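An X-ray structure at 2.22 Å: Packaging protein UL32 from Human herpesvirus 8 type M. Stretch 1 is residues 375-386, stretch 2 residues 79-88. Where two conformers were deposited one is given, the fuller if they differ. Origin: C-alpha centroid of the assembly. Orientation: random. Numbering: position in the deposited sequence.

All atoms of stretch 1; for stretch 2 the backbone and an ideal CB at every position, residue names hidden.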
ATOM      1  N   LEU D 375      11.966  32.645  -5.165  1.00 47.43           N
ATOM      2  CA  LEU D 375      13.139  32.435  -6.006  1.00 46.43           C
ATOM      3  C   LEU D 375      13.537  33.742  -6.675  1.00 46.88           C
ATOM      4  O   LEU D 375      14.706  34.145  -6.642  1.00 46.70           O
ATOM      5  CB  LEU D 375      12.824  31.360  -7.042  1.00 46.12           C
ATOM      6  CG  LEU D 375      13.947  30.791  -7.893  1.00 45.74           C
ATOM      7  CD1 LEU D 375      14.877  30.012  -7.021  1.00 45.16           C
ATOM      8  CD2 LEU D 375      13.375  29.886  -8.959  1.00 46.28           C
ATOM      9  N   ASN D 376      12.542  34.464  -7.207  1.00 41.55           N
ATOM     10  CA  ASN D 376      12.764  35.738  -7.890  1.00 41.89           C
ATOM     11  C   ASN D 376      13.414  36.769  -6.972  1.00 42.07           C
ATOM     12  O   ASN D 376      14.333  37.478  -7.386  1.00 41.95           O
ATOM     13  CB  ASN D 376      11.434  36.262  -8.409  1.00 43.27           C
ATOM     14  CG  ASN D 376      11.056  35.673  -9.718  1.00 43.83           C
ATOM     15  OD1 ASN D 376      11.860  35.021 -10.373  1.00 43.23           O
ATOM     16  ND2 ASN D 376       9.826  35.920 -10.137  1.00 45.64           N
ATOM     17  N   ALA D 377      12.951  36.883  -5.727  1.00 40.73           N
ATOM     18  CA  ALA D 377      13.623  37.790  -4.802  1.00 41.41           C
ATOM     19  C   ALA D 377      15.059  37.353  -4.508  1.00 40.79           C
ATOM     20  O   ALA D 377      15.918  38.206  -4.256  1.00 41.56           O
ATOM     21  CB  ALA D 377      12.829  37.914  -3.504  1.00 42.94           C
ATOM     22  N   LYS D 378      15.345  36.039  -4.512  1.00 42.83           N
ATOM     23  CA  LYS D 378      16.690  35.579  -4.160  1.00 42.27           C
ATOM     24  C   LYS D 378      17.682  35.760  -5.288  1.00 41.35           C
ATOM     25  O   LYS D 378      18.870  35.927  -5.032  1.00 41.56           O
ATOM     26  CB  LYS D 378      16.689  34.099  -3.762  1.00 41.70           C
ATOM     27  CG  LYS D 378      16.166  33.775  -2.376  1.00 42.78           C
ATOM     28  CD  LYS D 378      17.149  34.334  -1.365  1.00 44.19           C
ATOM     29  CE  LYS D 378      16.950  33.765   0.024  1.00 45.72           C
ATOM     30  NZ  LYS D 378      18.010  34.264   0.981  1.00 47.50           N
ATOM     31  N   VAL D 379      17.217  35.752  -6.525  1.00 41.72           N
ATOM     32  CA  VAL D 379      18.101  35.757  -7.682  1.00 41.08           C
ATOM     33  C   VAL D 379      18.470  37.171  -8.125  1.00 41.60           C
ATOM     34  O   VAL D 379      19.558  37.380  -8.668  1.00 41.43           O
ATOM     35  CB  VAL D 379      17.401  34.977  -8.811  1.00 41.01           C
ATOM     36  CG1 VAL D 379      18.184  35.035 -10.075  1.00 41.15           C
ATOM     37  CG2 VAL D 379      17.174  33.524  -8.407  1.00 40.48           C
ATOM     38  N   VAL D 380      17.598  38.152  -7.872  1.00 39.92           N
ATOM     39  CA  VAL D 380      17.722  39.491  -8.440  1.00 40.27           C
ATOM     40  C   VAL D 380      18.844  40.287  -7.782  1.00 40.89           C
ATOM     41  O   VAL D 380      19.066  40.207  -6.564  1.00 41.59           O
ATOM     42  CB  VAL D 380      16.375  40.214  -8.283  1.00 40.95           C
ATOM     43  CG1 VAL D 380      16.071  40.404  -6.803  1.00 41.77           C
ATOM     44  CG2 VAL D 380      16.376  41.518  -9.029  1.00 41.22           C
ATOM     45  N   SER D 381      19.546  41.087  -8.591  1.00 46.09           N
ATOM     46  CA  SER D 381      20.485  42.109  -8.118  1.00 46.61           C
ATOM     47  C   SER D 381      20.103  43.436  -8.764  1.00 47.02           C
ATOM     48  O   SER D 381      20.301  43.613  -9.971  1.00 46.57           O
ATOM     49  CB  SER D 381      21.920  41.748  -8.454  1.00 46.26           C
ATOM     50  OG  SER D 381      22.750  42.881  -8.271  1.00 46.94           O
ATOM     51  N   GLU D 382      19.494  44.338  -7.979  1.00 56.25           N
ATOM     52  CA  GLU D 382      19.104  45.654  -8.492  1.00 56.67           C
ATOM     53  C   GLU D 382      20.305  46.481  -8.923  1.00 56.88           C
ATOM     54  O   GLU D 382      20.149  47.409  -9.727  1.00 57.09           O
ATOM     55  CB  GLU D 382      18.288  46.432  -7.454  1.00 57.90           C
ATOM     56  CG  GLU D 382      18.978  46.731  -6.129  1.00 58.78           C
ATOM     57  CD  GLU D 382      19.065  45.541  -5.207  1.00 58.99           C
ATOM     58  OE1 GLU D 382      19.255  45.761  -3.984  1.00 60.39           O
ATOM     59  OE2 GLU D 382      18.929  44.386  -5.689  1.00 58.05           O
ATOM     60  N   ASP D 383      21.484  46.196  -8.367  1.00 52.30           N
ATOM     61  CA  ASP D 383      22.694  46.899  -8.769  1.00 52.36           C
ATOM     62  C   ASP D 383      23.088  46.538 -10.198  1.00 51.59           C
ATOM     63  O   ASP D 383      23.302  47.425 -11.024  1.00 51.93           O
ATOM     64  CB  ASP D 383      23.818  46.569  -7.799  1.00 52.79           C
ATOM     65  CG  ASP D 383      23.454  46.905  -6.369  1.00 54.12           C
ATOM     66  OD1 ASP D 383      22.854  47.979  -6.142  1.00 55.03           O
ATOM     67  OD2 ASP D 383      23.750  46.095  -5.467  1.00 54.51           O
ATOM     68  N   VAL D 384      23.214  45.241 -10.506  1.00 44.34           N
ATOM     69  CA  VAL D 384      23.524  44.826 -11.875  1.00 43.65           C
ATOM     70  C   VAL D 384      22.518  45.417 -12.839  1.00 43.94           C
ATOM     71  O   VAL D 384      22.871  45.956 -13.893  1.00 44.36           O
ATOM     72  CB  VAL D 384      23.556  43.292 -11.998  1.00 43.04           C
ATOM     73  CG1 VAL D 384      23.745  42.905 -13.433  1.00 42.78           C
ATOM     74  CG2 VAL D 384      24.667  42.710 -11.162  1.00 43.12           C
ATOM     75  N   LEU D 385      21.242  45.316 -12.499  1.00 43.28           N
ATOM     76  CA  LEU D 385      20.225  45.629 -13.485  1.00 43.31           C
ATOM     77  C   LEU D 385      20.140  47.125 -13.744  1.00 44.07           C
ATOM     78  O   LEU D 385      19.862  47.544 -14.874  1.00 44.29           O
ATOM     79  CB  LEU D 385      18.874  45.091 -13.032  1.00 43.28           C
ATOM     80  CG  LEU D 385      18.691  43.576 -13.028  1.00 42.75           C
ATOM     81  CD1 LEU D 385      17.185  43.279 -12.922  1.00 42.97           C
ATOM     82  CD2 LEU D 385      19.325  42.904 -14.259  1.00 42.49           C
ATOM     83  N   PHE D 386      20.335  47.949 -12.708  1.00 49.62           N
ATOM     84  CA  PHE D 386      19.903  49.336 -12.799  1.00 50.34           C
ATOM     85  C   PHE D 386      20.956  50.389 -12.509  1.00 50.85           C
ATOM     86  O   PHE D 386      20.709  51.556 -12.813  1.00 51.51           O
ATOM     87  CB  PHE D 386      18.680  49.577 -11.894  1.00 50.73           C
ATOM     88  CG  PHE D 386      17.395  49.185 -12.560  1.00 50.60           C
ATOM     89  CD1 PHE D 386      16.899  49.931 -13.616  1.00 50.90           C
ATOM     90  CD2 PHE D 386      16.738  48.030 -12.200  1.00 50.27           C
ATOM     91  CE1 PHE D 386      15.748  49.557 -14.272  1.00 50.94           C
ATOM     92  CE2 PHE D 386      15.581  47.651 -12.841  1.00 50.40           C
ATOM     93  CZ  PHE D 386      15.086  48.417 -13.877  1.00 50.87           C
ATOM     94  N   UNK D  79      23.482  38.061 -21.204  1.00 54.67           N
ATOM     95  CA  UNK D  79      23.409  36.840 -20.416  1.00 54.29           C
ATOM     96  C   UNK D  79      23.658  37.113 -18.930  1.00 54.35           C
ATOM     97  O   UNK D  79      22.889  36.670 -18.076  1.00 54.23           O
ATOM     98  CB  UNK D  79      24.419  35.817 -20.939  1.00 54.29           C
ATOM     99  N   UNK D  80      24.695  37.875 -18.596  1.00 47.65           N
ATOM    100  CA  UNK D  80      24.965  38.138 -17.183  1.00 47.80           C
ATOM    101  C   UNK D  80      23.770  38.803 -16.512  1.00 47.37           C
ATOM    102  O   UNK D  80      23.441  38.490 -15.365  1.00 47.54           O
ATOM    103  CB  UNK D  80      26.208  39.017 -17.031  1.00 47.80           C
ATOM    104  N   UNK D  81      23.119  39.733 -17.208  1.00 44.31           N
ATOM    105  CA  UNK D  81      21.978  40.429 -16.627  1.00 44.30           C
ATOM    106  C   UNK D  81      20.824  39.476 -16.386  1.00 43.94           C
ATOM    107  O   UNK D  81      20.182  39.516 -15.331  1.00 44.17           O
ATOM    108  CB  UNK D  81      21.531  41.577 -17.534  1.00 44.30           C
ATOM    109  N   UNK D  82      20.551  38.604 -17.352  1.00 51.21           N
ATOM    110  CA  UNK D  82      19.463  37.647 -17.197  1.00 50.73           C
ATOM    111  C   UNK D  82      19.706  36.742 -15.998  1.00 50.74           C
ATOM    112  O   UNK D  82      18.797  36.486 -15.206  1.00 50.92           O
ATOM    113  CB  UNK D  82      19.300  36.810 -18.467  1.00 50.73           C
ATOM    114  N   UNK D  83      20.942  36.270 -15.844  1.00 38.96           N
ATOM    115  CA  UNK D  83      21.327  35.430 -14.721  1.00 39.34           C
ATOM    116  C   UNK D  83      20.997  36.085 -13.386  1.00 39.54           C
ATOM    117  O   UNK D  83      20.724  35.393 -12.399  1.00 39.81           O
ATOM    118  CB  UNK D  83      22.822  35.111 -14.791  1.00 39.34           C
ATOM    119  N   UNK D  84      21.014  37.417 -13.336  1.00 39.18           N
ATOM    120  CA  UNK D  84      20.744  38.175 -12.122  1.00 39.46           C
ATOM    121  C   UNK D  84      19.418  38.917 -12.208  1.00 39.42           C
ATOM    122  O   UNK D  84      19.206  39.915 -11.525  1.00 40.09           O
ATOM    123  CB  UNK D  84      21.880  39.164 -11.853  1.00 39.46           C
ATOM    124  N   UNK D  85      18.507  38.419 -13.026  1.00 41.22           N
ATOM    125  CA  UNK D  85      17.196  39.012 -13.188  1.00 41.69           C
ATOM    126  C   UNK D  85      16.105  38.005 -12.819  1.00 41.74           C
ATOM    127  O   UNK D  85      16.274  36.797 -13.024  1.00 41.01           O
ATOM    128  CB  UNK D  85      17.009  39.508 -14.623  1.00 41.69           C
ATOM    129  N   UNK D  86      14.986  38.466 -12.261  1.00 41.67           N
ATOM    130  CA  UNK D  86      13.886  37.552 -11.953  1.00 41.49           C
ATOM    131  C   UNK D  86      13.229  37.043 -13.214  1.00 41.10           C
ATOM    132  O   UNK D  86      13.480  37.507 -14.321  1.00 41.19           O
ATOM    133  CB  UNK D  86      12.846  38.239 -11.066  1.00 41.49           C
ATOM    134  N   UNK D  87      12.477  35.984 -13.037  1.00 41.53           N
ATOM    135  CA  UNK D  87      11.587  35.415 -14.095  0.50 41.22           C
ATOM    136  C   UNK D  87      10.121  36.141 -14.188  1.00 42.97           C
ATOM    137  O   UNK D  87       9.161  36.087 -13.375  1.00 43.67           O
ATOM    138  CB  UNK D  87      11.406  33.925 -13.799  0.50 41.22           C
ATOM    139  N   UNK D  88       9.994  36.937 -15.204  1.00 45.35           N
ATOM    140  CA  UNK D  88       8.735  37.672 -15.271  1.00 47.53           C
ATOM    141  C   UNK D  88       8.537  38.215 -16.676  1.00 49.09           C
ATOM    142  O   UNK D  88       9.313  37.914 -17.590  1.00 48.09           O
ATOM    143  CB  UNK D  88       8.708  38.808 -14.246  1.00 47.53           C
TER

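Position 79 is helical and has nothing of stretch 1 within 5.5 Å of its ideal CB, so the contact sets no preference; the residue is C79. Position 80, also helical, points its CA-to-CB bond sideways with nothing near the CB. A side chain must extend well beyond CB to reach V384, so a larger apolar residue, aliphatic or aromatic, would suit; F80 does so, with chi1 at t: its CE2 lies 3.8 Å from V384 CG1.

At position 81 the ideal CB sits 4.2 Å from L385 CD2 and 4.8 Å from V384 CG1. Two aliphatic side chains call for an apolar partner; leucine, methionine or an aromatic would suit. The residue is F81. V384 CG1 lies over one face of its ring, 3.9 Å from the centroid and 16° off the normal, a CH-pi contact, while F81 CD2 is 3.7 Å from L385 CD2. The ring extends far enough to bring F81 CZ within 3.0 Å of V384 O.

Positions 82 and 83 both direct CA-to-CB away, leaving the choice open. They are C82, which makes no contact, and L83, whose carbonyl O meets V379 CG1 at 3.5 Å.

Position 84 has left the helix, with phi/psi of -110/25. Its ideal CB is 4.3 Å from both S381 CB and V379 O and 4.5 Å from V384 CB, a mixed surface that many medium or large side chains could cover. Its carbonyl accepts a hydrogen bond from S381 N (N to O 3.2 Å, 157°), an interaction independent of the side chain. The residue is Y84; its CD2 lies 4.1 Å from S381 CB, and its hydroxyl is hydrogen-bonded elsewhere in the structure.

Position 85 is extended (-121/147). Its CB points away overall, yet the ideal CB is 4.1 Å from L385 CD2, so a small apolar group is a natural fit, though not the sole possibility. A85 places its CB 4.2 Å from L385 CD2.

At position 86, phi of -69 permits proline, and the ideal CB is a tight 3.4 Å from N376 CG. Proline or a compact aliphatic would be reasonable. P86 places CB 3.6 Å from N376 CG and CD 3.7 Å from V380 CG2.

Position 87 offers its backbone to the N376 amide: N donates to N376 OD1 (2.9 Å, 157°), and O accepts a weak bond from N376 ND2 (3.3 Å, 145°). Because position 87 contributes only main-chain atoms to both bonds, many residues would serve; proline, lacking the backbone NH, could not donate to N376 OD1. H87 has N376 OD1 at its ring edge.

Position 88 points toward stretch 1, but its ideal CB stops 5.1 Å from N376 ND2, leaving the choice broad; C88 sits at the N-cap position, right before a helix.

Stretch 2 79-88: CFFCLYAPHC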
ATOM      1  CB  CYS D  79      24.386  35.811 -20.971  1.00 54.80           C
ATOM      2  SG  CYS D  79      23.897  35.250 -22.611  1.00 55.32           S
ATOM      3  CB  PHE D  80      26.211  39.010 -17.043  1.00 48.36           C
ATOM      4  CG  PHE D  80      26.649  39.235 -15.631  1.00 48.62           C
ATOM      5  CD1 PHE D  80      27.421  38.300 -14.973  1.00 49.48           C
ATOM      6  CD2 PHE D  80      26.320  40.391 -14.977  1.00 48.57           C
ATOM      7  CE1 PHE D  80      27.839  38.512 -13.666  1.00 50.06           C
ATOM      8  CE2 PHE D  80      26.736  40.618 -13.672  1.00 49.18           C
ATOM      9  CZ  PHE D  80      27.496  39.679 -13.015  1.00 49.76           C
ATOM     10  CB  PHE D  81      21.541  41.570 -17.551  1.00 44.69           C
ATOM     11  CG  PHE D  81      22.218  42.881 -17.257  1.00 45.24           C
ATOM     12  CD1 PHE D  81      23.599  42.979 -17.242  1.00 45.26           C
ATOM     13  CD2 PHE D  81      21.465  44.032 -17.059  1.00 45.85           C
ATOM     14  CE1 PHE D  81      24.224  44.179 -16.973  1.00 45.78           C
ATOM     15  CE2 PHE D  81      22.093  45.241 -16.797  1.00 46.40           C
ATOM     16  CZ  PHE D  81      23.477  45.306 -16.759  1.00 46.30           C
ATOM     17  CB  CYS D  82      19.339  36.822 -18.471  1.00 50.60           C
ATOM     18  SG  CYS D  82      18.730  37.752 -19.886  1.00 51.20           S
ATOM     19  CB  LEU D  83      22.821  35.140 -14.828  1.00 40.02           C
ATOM     20  CG  LEU D  83      23.444  34.155 -13.864  1.00 41.06           C
ATOM     21  CD1 LEU D  83      22.681  32.861 -13.980  1.00 41.07           C
ATOM     22  CD2 LEU D  83      24.920  33.958 -14.202  1.00 41.90           C
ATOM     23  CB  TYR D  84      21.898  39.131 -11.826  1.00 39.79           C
ATOM     24  CG  TYR D  84      23.088  38.389 -11.317  1.00 40.20           C
ATOM     25  CD1 TYR D  84      23.978  37.812 -12.180  1.00 40.46           C
ATOM     26  CD2 TYR D  84      23.287  38.205  -9.966  1.00 40.71           C
ATOM     27  CE1 TYR D  84      25.066  37.088 -11.699  1.00 41.20           C
ATOM     28  CE2 TYR D  84      24.359  37.490  -9.488  1.00 41.23           C
ATOM     29  CZ  TYR D  84      25.231  36.934 -10.361  1.00 41.51           C
ATOM     30  OH  TYR D  84      26.299  36.218  -9.896  1.00 42.65           O
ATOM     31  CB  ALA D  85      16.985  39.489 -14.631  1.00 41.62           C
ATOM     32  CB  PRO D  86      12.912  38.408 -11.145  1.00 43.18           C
ATOM     33  CG  PRO D  86      13.234  39.822 -11.549  1.00 44.36           C
ATOM     34  CD  PRO D  86      14.707  39.845 -11.814  1.00 43.13           C
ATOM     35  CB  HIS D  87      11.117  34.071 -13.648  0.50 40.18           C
ATOM     36  CG  HIS D  87      11.954  32.917 -14.047  0.50 39.16           C
ATOM     37  ND1 HIS D  87      12.903  32.374 -13.211  0.50 39.05           N
ATOM     38  CD2 HIS D  87      11.894  32.114 -15.127  0.50 38.53           C
ATOM     39  CE1 HIS D  87      13.443  31.323 -13.791  0.50 38.54           C
ATOM     40  NE2 HIS D  87      12.854  31.149 -14.957  0.50 38.25           N
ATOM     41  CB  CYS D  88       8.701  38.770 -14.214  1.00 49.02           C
ATOM     42  SG  CYS D  88      10.146  39.803 -14.214  1.00 48.94           S
TER
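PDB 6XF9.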